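Local atomic coordinates of CG4930 (Drosophila melanogaster, PDB entry 3ISM), a protein that binds the endonuclease EndoG and inhibits it, and probably acts as a ribonuclease inhibitor. Residues C[27-32]-C[70-75]; C[65-70]-C[93-98]; C[294-299]-C[340-345]. The protein carries 1 engineered substitution. All blocks are in the same frame, centred on the assembly; numbering follows the deposited sequence.

Overall arrangement
From the N terminus, contact 1 folds the loop before helix 32-43 back onto the last turns of helix 52-75, closing a loop that contains one complete helix. Contact 2 opens inside that loop, at 65-70, and closes beyond it at 93-98, so the two cross along the chain. They share I70 and touch directly, I27 packing on A65, A66 and V69, with centres about 10 Å apart. Together they join the N-terminal segment and helices 52-75 and 81-102. Contact 3 follows in series on the other side of the chain's centre, its centre about 84 Å from that of contact 2. There it ties helix 290-305 to the short helical segment 340-343 near the C terminus.

Contact 1: C[27-32]-C[70-75]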
loop_
_atom_site.group_PDB
_atom_site.type_symbol
_atom_site.label_atom_id
_atom_site.label_comp_id
_atom_site.label_asym_id
_atom_site.label_seq_id
_atom_site.Cartn_x
_atom_site.Cartn_y
_atom_site.Cartn_z
ATOM N N ILE C 27 7.549 39.404 19.445
ATOM C CA ILE C 27 6.147 39.253 19.771
ATOM C C ILE C 27 5.692 40.507 20.517
ATOM O O ILE C 27 6.076 40.726 21.664
ATOM C CB ILE C 27 5.871 37.966 20.595
ATOM C CG1 ILE C 27 6.256 36.720 19.780
ATOM C CG2 ILE C 27 4.401 37.909 21.022
ATOM C CD1 ILE C 27 6.162 35.392 20.545
ATOM N N GLY C 28 4.908 41.344 19.843
ATOM C CA GLY C 28 4.409 42.582 20.450
ATOM C C GLY C 28 3.263 42.327 21.417
ATOM O O GLY C 28 2.608 41.277 21.367
ATOM N N LEU C 29 3.010 43.297 22.290
ATOM C CA LEU C 29 1.930 43.200 23.267
ATOM C C LEU C 29 0.571 43.620 22.695
ATOM O O LEU C 29 -0.441 43.564 23.405
ATOM C CB LEU C 29 2.246 44.052 24.506
ATOM C CG LEU C 29 3.614 43.887 25.178
ATOM C CD1 LEU C 29 3.880 45.043 26.140
ATOM C CD2 LEU C 29 3.738 42.559 25.898
ATOM N N VAL C 30 0.552 44.054 21.433
ATOM C CA VAL C 30 -0.676 44.534 20.786
ATOM C C VAL C 30 -1.567 43.355 20.356
ATOM O O VAL C 30 -2.714 43.261 20.788
ATOM C CB VAL C 30 -0.375 45.510 19.597
ATOM C CG1 VAL C 30 -1.645 45.872 18.844
ATOM C CG2 VAL C 30 0.317 46.783 20.095
ATOM N N ASP C 31 -1.029 42.462 19.519
ATOM C CA ASP C 31 -1.696 41.194 19.185
ATOM C C ASP C 31 -0.709 40.030 19.295
ATOM O O ASP C 31 -0.249 39.507 18.277
ATOM C CB ASP C 31 -2.320 41.245 17.783
ATOM C CG ASP C 31 -3.362 40.140 17.546
ATOM O OD1 ASP C 31 -3.446 39.164 18.333
ATOM O OD2 ASP C 31 -4.099 40.243 16.544
ATOM N N PRO C 32 -0.404 39.605 20.536
ATOM C CA PRO C 32 0.655 38.630 20.825
ATOM C C PRO C 32 0.463 37.303 20.131
ATOM O O PRO C 32 1.419 36.767 19.558
ATOM C CB PRO C 32 0.554 38.423 22.343
ATOM C CG PRO C 32 -0.164 39.621 22.850
ATOM C CD PRO C 32 -1.096 40.042 21.762
ATOM N N ILE C 70 4.346 36.366 27.882
ATOM C CA ILE C 70 3.338 35.877 28.820
ATOM C C ILE C 70 3.662 36.358 30.243
ATOM O O ILE C 70 2.776 36.805 30.981
ATOM C CB ILE C 70 3.244 34.348 28.803
ATOM C CG1 ILE C 70 2.568 33.859 27.513
ATOM C CG2 ILE C 70 2.441 33.848 30.021
ATOM C CD1 ILE C 70 2.900 32.404 27.121
ATOM N N TRP C 71 4.940 36.272 30.604
ATOM C CA TRP C 71 5.409 36.677 31.919
ATOM C C TRP C 71 5.184 38.174 32.127
ATOM O O TRP C 71 4.683 38.597 33.170
ATOM C CB TRP C 71 6.896 36.327 32.090
ATOM C CG TRP C 71 7.362 36.395 33.513
ATOM C CD1 TRP C 71 7.760 37.517 34.196
ATOM C CD2 TRP C 71 7.501 35.298 34.429
ATOM N NE1 TRP C 71 8.121 37.184 35.477
ATOM C CE2 TRP C 71 7.976 35.831 35.648
ATOM C CE3 TRP C 71 7.272 33.919 34.336
ATOM C CZ2 TRP C 71 8.231 35.032 36.769
ATOM C CZ3 TRP C 71 7.519 33.124 35.453
ATOM C CH2 TRP C 71 7.997 33.684 36.651
ATOM N N ARG C 72 5.540 38.967 31.124
ATOM C CA ARG C 72 5.288 40.400 31.175
ATOM C C ARG C 72 3.801 40.771 31.217
ATOM O O ARG C 72 3.405 41.637 31.988
ATOM C CB ARG C 72 6.023 41.113 30.035
ATOM C CG ARG C 72 7.535 41.056 30.227
ATOM C CD ARG C 72 8.304 41.989 29.305
ATOM N NE ARG C 72 8.260 41.567 27.909
ATOM C CZ ARG C 72 7.853 42.352 26.915
ATOM N NH1 ARG C 72 7.463 43.597 27.175
ATOM N NH2 ARG C 72 7.854 41.902 25.663
ATOM N N LEU C 73 2.973 40.087 30.426
ATOM C CA LEU C 73 1.539 40.396 30.403
ATOM C C LEU C 73 0.899 40.162 31.766
ATOM O O LEU C 73 -0.001 40.888 32.165
ATOM C CB LEU C 73 0.809 39.586 29.329
ATOM C CG LEU C 73 1.090 40.048 27.894
ATOM C CD1 LEU C 73 0.743 38.950 26.919
ATOM C CD2 LEU C 73 0.354 41.338 27.551
ATOM N N LEU C 74 1.403 39.156 32.477
ATOM C CA LEU C 74 0.872 38.773 33.778
ATOM C C LEU C 74 1.411 39.605 34.941
ATOM O O LEU C 74 0.662 39.898 35.866
ATOM C CB LEU C 74 1.140 37.288 34.038
ATOM C CG LEU C 74 0.321 36.297 33.211
ATOM C CD1 LEU C 74 0.849 34.862 33.363
ATOM C CD2 LEU C 74 -1.151 36.372 33.580
ATOM N N PHE C 75 2.685 40.007 34.882
ATOM C CA PHE C 75 3.353 40.577 36.057
ATOM C C PHE C 75 3.889 42.010 35.942
ATOM O O PHE C 75 4.195 42.621 36.963
ATOM C CB PHE C 75 4.486 39.645 36.540
ATOM C CG PHE C 75 4.057 38.208 36.728
ATOM C CD1 PHE C 75 3.057 37.878 37.633
ATOM C CD2 PHE C 75 4.654 37.189 35.999
ATOM C CE1 PHE C 75 2.658 36.559 37.805
ATOM C CE2 PHE C 75 4.252 35.866 36.156
ATOM C CZ PHE C 75 3.259 35.555 37.061
#
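L29 lies opposite L73, their CA atoms 7.7 Å apart, where the irregular segment 27-32 passes the end of helix 52-75; at P32, the first residue of helix 32-43, the backbones are wider apart, with 8.9 Å between the CA atoms of P32 and I70. The loop leading into helix 32-43 thus packs on the C-terminal end of helix 52-75 in this all-helical domain. L29 does most of the touching from the loop. Its CD2 meets CD2 of L73 at 4.0 Å, the two leucine side chains sliding past each other in opposite directions. The same CD2 lies over one face of the R72 guanidinium, 4.1 Å from NH1, while L29 CD1 reaches NH1 of R72 at 4.0 Å. R72 bends back at its third torsion (chi3 -69°), which brings the flat group beside the leucine, and its NE has a long, weak ion pair with D68. L73 also uses its other branch: CD1 is 4.2 Å from CG of the P32 ring, linking the start of helix 32-43 to the same patch. Bonds from K87 to the carbonyl of L29 and from the amide of G28 to D35 hold the loop backbone next to the leucine. L29 meets R72 through a guanidinium face and forms no hydrogen bond with it, so the contact rests on van der Waals packing, buried on the L73 and P32 side and more open at L29 and R72.

Contact 2: C[65-70]-C[93-98]; sequences AARDVI and EEYRGD
NH1 of R67 donates to OH of Y95, a 2.9 Å hydrogen bond with an N-H...O angle of 146°, bent rather than straight. It spans two helices, 52-75 and 81-102, that pack almost antiparallel in the all-helical Ku C-terminal-domain-like region, their local axes 10.7 Å apart. The phenol oxygen lies at the guanidinium's edge, practically in its plane. To get there, the arginine chain crosses the ring at a slant, CG of R67 3.6 Å from CE2 of Y95, and the bend at its third torsion (chi3 -57°) then turns the guanidinium back to the hydroxyl. Y95 extends with CG anti to its own N (chi1 160°), which carries the ring in between the helices. A66 and I70, one turn apart, meet it obliquely. W110 of helix 104-120 touches both R67 and I70, and Y36 touches A66 and Y95, so this is interior packing. On a neighbouring flank of helix 81-102, E94 and D98 form salt bridges with R94 and R93 of the CG8862 chain. Nearer the stem of the tyrosine, the methyl CB of A66 rests 4.2 Å from CG of Y95.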
loop_
_atom_site.group_PDB
_atom_site.type_symbol
_atom_site.label_atom_id
_atom_site.label_comp_id
_atom_site.label_asym_id
_atom_site.label_seq_id
_atom_site.Cartn_x
_atom_site.Cartn_y
_atom_site.Cartn_z
ATOM N N ALA C 65 10.452 33.640 23.177
ATOM C CA ALA C 65 9.802 34.941 23.035
ATOM C C ALA C 65 8.362 34.923 23.585
ATOM O O ALA C 65 7.908 35.885 24.222
ATOM C CB ALA C 65 9.815 35.372 21.574
ATOM N N ALA C 66 7.657 33.821 23.337
ATOM C CA ALA C 66 6.306 33.653 23.858
ATOM C C ALA C 66 6.298 33.625 25.383
ATOM O O ALA C 66 5.485 34.302 25.997
ATOM C CB ALA C 66 5.650 32.408 23.285
ATOM N N ARG C 67 7.217 32.876 25.989
ATOM C CA ARG C 67 7.312 32.803 27.453
ATOM C C ARG C 67 7.609 34.155 28.111
ATOM O O ARG C 67 7.075 34.452 29.185
ATOM C CB ARG C 67 8.367 31.787 27.894
ATOM C CG ARG C 67 7.985 30.364 27.598
ATOM C CD ARG C 67 8.940 29.371 28.243
ATOM N NE ARG C 67 10.329 29.568 27.858
ATOM C CZ ARG C 67 10.904 28.945 26.835
ATOM N NH1 ARG C 67 10.193 28.102 26.097
ATOM N NH2 ARG C 67 12.184 29.173 26.548
ATOM N N ASP C 68 8.478 34.942 27.477
ATOM C CA ASP C 68 8.855 36.279 27.966
ATOM C C ASP C 68 7.637 37.199 28.037
ATOM O O ASP C 68 7.377 37.830 29.056
ATOM C CB ASP C 68 9.899 36.898 27.037
ATOM C CG ASP C 68 10.237 38.343 27.402
ATOM O OD1 ASP C 68 10.508 38.623 28.595
ATOM O OD2 ASP C 68 10.244 39.206 26.493
ATOM N N VAL C 69 6.895 37.246 26.935
ATOM C CA VAL C 69 5.715 38.079 26.792
ATOM C C VAL C 69 4.575 37.666 27.738
ATOM O O VAL C 69 3.921 38.518 28.333
ATOM C CB VAL C 69 5.265 38.109 25.297
ATOM C CG1 VAL C 69 3.842 38.570 25.148
ATOM C CG2 VAL C 69 6.179 39.025 24.514
ATOM N N ILE C 70 4.346 36.366 27.882
ATOM C CA ILE C 70 3.338 35.877 28.820
ATOM C C ILE C 70 3.662 36.358 30.243
ATOM O O ILE C 70 2.776 36.805 30.981
ATOM C CB ILE C 70 3.244 34.348 28.803
ATOM C CG1 ILE C 70 2.568 33.859 27.513
ATOM C CG2 ILE C 70 2.441 33.848 30.021
ATOM C CD1 ILE C 70 2.900 32.404 27.121
ATOM N N GLU C 93 -2.151 29.250 25.857
ATOM C CA GLU C 93 -2.866 28.145 25.242
ATOM C C GLU C 93 -2.312 27.759 23.859
ATOM O O GLU C 93 -2.035 26.596 23.602
ATOM C CB GLU C 93 -4.346 28.505 25.125
ATOM C CG GLU C 93 -5.210 27.336 24.783
ATOM C CD GLU C 93 -6.582 27.409 25.451
ATOM O OE1 GLU C 93 -7.067 28.533 25.777
ATOM O OE2 GLU C 93 -7.163 26.321 25.650
ATOM N N GLU C 94 -2.164 28.742 22.974
ATOM C CA GLU C 94 -1.569 28.508 21.654
ATOM C C GLU C 94 -0.143 27.977 21.766
ATOM O O GLU C 94 0.215 26.982 21.115
ATOM C CB GLU C 94 -1.578 29.795 20.826
ATOM C CG GLU C 94 -1.101 29.635 19.383
ATOM C CD GLU C 94 -2.097 28.920 18.489
ATOM O OE1 GLU C 94 -3.313 28.989 18.756
ATOM O OE2 GLU C 94 -1.661 28.300 17.500
ATOM N N TYR C 95 0.665 28.622 22.602
ATOM C CA TYR C 95 2.052 28.184 22.773
ATOM C C TYR C 95 2.141 26.734 23.299
ATOM O O TYR C 95 2.872 25.911 22.719
ATOM C CB TYR C 95 2.879 29.175 23.591
ATOM C CG TYR C 95 4.129 28.576 24.190
ATOM C CD1 TYR C 95 5.035 27.870 23.405
ATOM C CD2 TYR C 95 4.404 28.709 25.546
ATOM C CE1 TYR C 95 6.165 27.296 23.965
ATOM C CE2 TYR C 95 5.542 28.152 26.099
ATOM C CZ TYR C 95 6.413 27.452 25.303
ATOM O OH TYR C 95 7.549 26.902 25.829
ATOM N N ARG C 96 1.387 26.422 24.357
ATOM C CA ARG C 96 1.336 25.057 24.902
ATOM C C ARG C 96 0.959 23.984 23.853
ATOM O O ARG C 96 1.514 22.882 23.846
ATOM C CB ARG C 96 0.333 24.983 26.059
ATOM C CG ARG C 96 0.305 23.624 26.756
ATOM C CD ARG C 96 -0.660 23.616 27.928
ATOM N NE ARG C 96 -0.457 22.444 28.781
ATOM C CZ ARG C 96 -0.945 21.234 28.512
ATOM N NH1 ARG C 96 -1.680 21.033 27.420
ATOM N NH2 ARG C 96 -0.721 20.233 29.340
ATOM N N GLY C 97 0.003 24.320 22.990
ATOM C CA GLY C 97 -0.452 23.415 21.939
ATOM C C GLY C 97 0.678 23.035 21.007
ATOM O O GLY C 97 0.770 21.895 20.567
ATOM N N ASP C 98 1.543 23.998 20.708
ATOM C CA ASP C 98 2.739 23.727 19.911
ATOM C C ASP C 98 3.804 22.986 20.701
ATOM O O ASP C 98 4.439 22.063 20.178
ATOM C CB ASP C 98 3.310 25.030 19.348
ATOM C CG ASP C 98 2.438 25.608 18.262
ATOM O OD1 ASP C 98 1.800 24.819 17.545
ATOM O OD2 ASP C 98 2.368 26.838 18.124
#

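Contact 3: C[294-299]-C[340-345]; sequences SWIFNL and FEFYEK
F342 swings its ring out from the short helix with CG anti to the backbone N (chi1 167°), which aims it at helix 290-305, while CG of F297 lies beside its backbone N (chi1 -86°), which turns a ring face toward F342. The result is a T-shaped pair: ring centroids 5.0 Å apart, planes at 85°, the edge of F342 turned to the face of F297. The touching atom is CD1 of F342, standing 3.6 Å above the F297 plane and over its centre; CE1 of F297 is the ring atom nearest to it, at 3.7 Å. CB of F342 also comes within 3.9 Å of CZ of F297, so the stem of the side chain shares in the contact. Further out along the same edge, CE1 of F342 lies 3.7 Å from the carbonyl oxygen of I296, near the plane of the ring. The electropositive C-H rim thus faces the pi cloud of one residue and the oxygen of its neighbour, both probably favourable electrostatically. The I296 side chain crosses the ring at about a right angle, with CG2 4.2 Å from CE1 of F342. With F297 cut back to an alanine, the CD1 edge of F342 is likely to lose the face it rests on, opening a gap on the partly exposed side of the contact. W312 and P323 add further packing to F342, and R300 bonds its carbonyl oxygen, so backbone and ring are both tied to the helical body. Just beyond, the chain leaves the short helix through an inverse gamma turn centred on E344. This is a T-shaped (edge-to-face) aromatic pair between helix 290-305 and the weakly bonded helical segment 340-343 packed on it, in an all-helical domain.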
loop_
_atom_site.group_PDB
_atom_site.type_symbol
_atom_site.label_atom_id
_atom_site.label_comp_id
_atom_site.label_asym_id
_atom_site.label_seq_id
_atom_site.Cartn_x
_atom_site.Cartn_y
_atom_site.Cartn_z
ATOM N N SER C 294 -12.206 -23.249 -32.546
ATOM C CA SER C 294 -12.000 -24.294 -33.530
ATOM C C SER C 294 -13.326 -24.978 -33.860
ATOM O O SER C 294 -13.696 -25.098 -35.032
ATOM C CB SER C 294 -10.978 -25.310 -33.015
ATOM O OG SER C 294 -9.973 -24.652 -32.262
ATOM N N TRP C 295 -14.039 -25.402 -32.816
ATOM C CA TRP C 295 -15.255 -26.216 -32.942
ATOM C C TRP C 295 -16.437 -25.453 -33.530
ATOM O O TRP C 295 -17.243 -26.036 -34.263
ATOM C CB TRP C 295 -15.630 -26.809 -31.577
ATOM C CG TRP C 295 -17.003 -27.453 -31.466
ATOM C CD1 TRP C 295 -17.328 -28.752 -31.738
ATOM C CD2 TRP C 295 -18.214 -26.829 -31.003
ATOM N NE1 TRP C 295 -18.661 -28.974 -31.485
ATOM C CE2 TRP C 295 -19.231 -27.811 -31.038
ATOM C CE3 TRP C 295 -18.539 -25.536 -30.568
ATOM C CZ2 TRP C 295 -20.550 -27.542 -30.656
ATOM C CZ3 TRP C 295 -19.851 -25.269 -30.187
ATOM C CH2 TRP C 295 -20.837 -26.269 -30.230
ATOM N N ILE C 296 -16.548 -24.162 -33.213
ATOM C CA ILE C 296 -17.703 -23.375 -33.679
ATOM C C ILE C 296 -17.789 -23.329 -35.219
ATOM O O ILE C 296 -18.885 -23.281 -35.789
ATOM C CB ILE C 296 -17.789 -21.960 -32.996
ATOM C CG1 ILE C 296 -19.214 -21.404 -33.040
ATOM C CG2 ILE C 296 -16.752 -20.968 -33.566
ATOM C CD1 ILE C 296 -20.223 -22.198 -32.263
ATOM N N PHE C 297 -16.628 -23.402 -35.870
ATOM C CA PHE C 297 -16.522 -23.514 -37.322
ATOM C C PHE C 297 -17.073 -24.837 -37.836
ATOM O O PHE C 297 -17.728 -24.874 -38.887
ATOM C CB PHE C 297 -15.066 -23.377 -37.763
ATOM C CG PHE C 297 -14.624 -21.963 -37.974
ATOM C CD1 PHE C 297 -14.805 -21.341 -39.204
ATOM C CD2 PHE C 297 -14.006 -21.255 -36.949
ATOM C CE1 PHE C 297 -14.389 -20.033 -39.409
ATOM C CE2 PHE C 297 -13.584 -19.940 -37.139
ATOM C CZ PHE C 297 -13.776 -19.328 -38.373
ATOM N N ASN C 298 -16.792 -25.916 -37.102
ATOM C CA ASN C 298 -17.341 -27.242 -37.415
ATOM C C ASN C 298 -18.865 -27.271 -37.294
ATOM O O ASN C 298 -19.548 -27.843 -38.146
ATOM C CB ASN C 298 -16.733 -28.322 -36.509
ATOM C CG ASN C 298 -15.224 -28.452 -36.666
ATOM O OD1 ASN C 298 -14.493 -28.492 -35.676
ATOM N ND2 ASN C 298 -14.754 -28.529 -37.909
ATOM N N LEU C 299 -19.388 -26.650 -36.234
ATOM C CA LEU C 299 -20.830 -26.567 -36.027
ATOM C C LEU C 299 -21.523 -25.765 -37.130
ATOM O O LEU C 299 -22.556 -26.201 -37.649
ATOM C CB LEU C 299 -21.172 -26.003 -34.651
ATOM C CG LEU C 299 -22.654 -25.738 -34.351
ATOM C CD1 LEU C 299 -23.467 -27.018 -34.391
ATOM C CD2 LEU C 299 -22.834 -25.048 -33.009
ATOM N N PHE C 340 -14.873 -11.454 -38.899
ATOM C CA PHE C 340 -15.909 -11.105 -39.874
ATOM C C PHE C 340 -16.210 -12.295 -40.778
ATOM O O PHE C 340 -17.372 -12.593 -41.060
ATOM C CB PHE C 340 -15.483 -9.914 -40.745
ATOM C CG PHE C 340 -15.205 -8.650 -39.979
ATOM C CD1 PHE C 340 -16.237 -7.945 -39.365
ATOM C CD2 PHE C 340 -13.908 -8.144 -39.903
ATOM C CE1 PHE C 340 -15.979 -6.762 -38.658
ATOM C CE2 PHE C 340 -13.635 -6.958 -39.205
ATOM C CZ PHE C 340 -14.673 -6.266 -38.582
ATOM N N GLU C 341 -15.140 -12.976 -41.191
ATOM C CA GLU C 341 -15.166 -14.036 -42.206
ATOM C C GLU C 341 -16.033 -15.242 -41.829
ATOM O O GLU C 341 -16.631 -15.872 -42.706
ATOM C CB GLU C 341 -13.735 -14.509 -42.549
ATOM C CG GLU C 341 -12.629 -13.428 -42.500
ATOM C CD GLU C 341 -12.157 -13.097 -41.069
ATOM O OE1 GLU C 341 -12.072 -14.015 -40.216
ATOM O OE2 GLU C 341 -11.867 -11.910 -40.797
ATOM N N PHE C 342 -16.082 -15.563 -40.531
ATOM C CA PHE C 342 -16.890 -16.681 -40.017
ATOM C C PHE C 342 -18.375 -16.552 -40.377
ATOM O O PHE C 342 -19.025 -17.539 -40.729
ATOM C CB PHE C 342 -16.737 -16.816 -38.489
ATOM C CG PHE C 342 -17.759 -17.733 -37.850
ATOM C CD1 PHE C 342 -17.540 -19.100 -37.796
ATOM C CD2 PHE C 342 -18.940 -17.223 -37.317
ATOM C CE1 PHE C 342 -18.474 -19.944 -37.225
ATOM C CE2 PHE C 342 -19.878 -18.060 -36.751
ATOM C CZ PHE C 342 -19.641 -19.430 -36.702
ATOM N N TYR C 343 -18.895 -15.331 -40.276
ATOM C CA TYR C 343 -20.310 -15.060 -40.494
ATOM C C TYR C 343 -20.650 -14.884 -41.968
ATOM O O TYR C 343 -21.819 -14.970 -42.345
ATOM C CB TYR C 343 -20.737 -13.802 -39.732
ATOM C CG TYR C 343 -20.555 -13.891 -38.242
ATOM C CD1 TYR C 343 -19.383 -13.443 -37.640
ATOM C CD2 TYR C 343 -21.551 -14.431 -37.431
ATOM C CE1 TYR C 343 -19.207 -13.523 -36.280
ATOM C CE2 TYR C 343 -21.378 -14.528 -36.055
ATOM C CZ TYR C 343 -20.202 -14.065 -35.488
ATOM O OH TYR C 343 -20.010 -14.132 -34.124
ATOM N N GLU C 344 -19.637 -14.630 -42.791
ATOM C CA GLU C 344 -19.841 -14.352 -44.217
ATOM C C GLU C 344 -20.154 -15.612 -45.040
ATOM O O GLU C 344 -19.408 -15.983 -45.952
ATOM C CB GLU C 344 -18.653 -13.567 -44.796
ATOM C CG GLU C 344 -18.696 -12.064 -44.481
ATOM C CD GLU C 344 -17.341 -11.382 -44.594
ATOM O OE1 GLU C 344 -16.546 -11.768 -45.472
ATOM O OE2 GLU C 344 -17.068 -10.456 -43.798
ATOM N N LYS C 345 -21.270 -16.256 -44.693
ATOM C CA LYS C 345 -21.768 -17.457 -45.362
ATOM C C LYS C 345 -23.294 -17.407 -45.468
ATOM O O LYS C 345 -23.956 -16.769 -44.646
ATOM C CB LYS C 345 -21.326 -18.725 -44.620
ATOM C CG LYS C 345 -19.839 -19.010 -44.730
ATOM C CD LYS C 345 -19.552 -20.482 -44.937
ATOM C CE LYS C 345 -18.102 -20.700 -45.339
ATOM N NZ LYS C 345 -17.717 -19.863 -46.516
#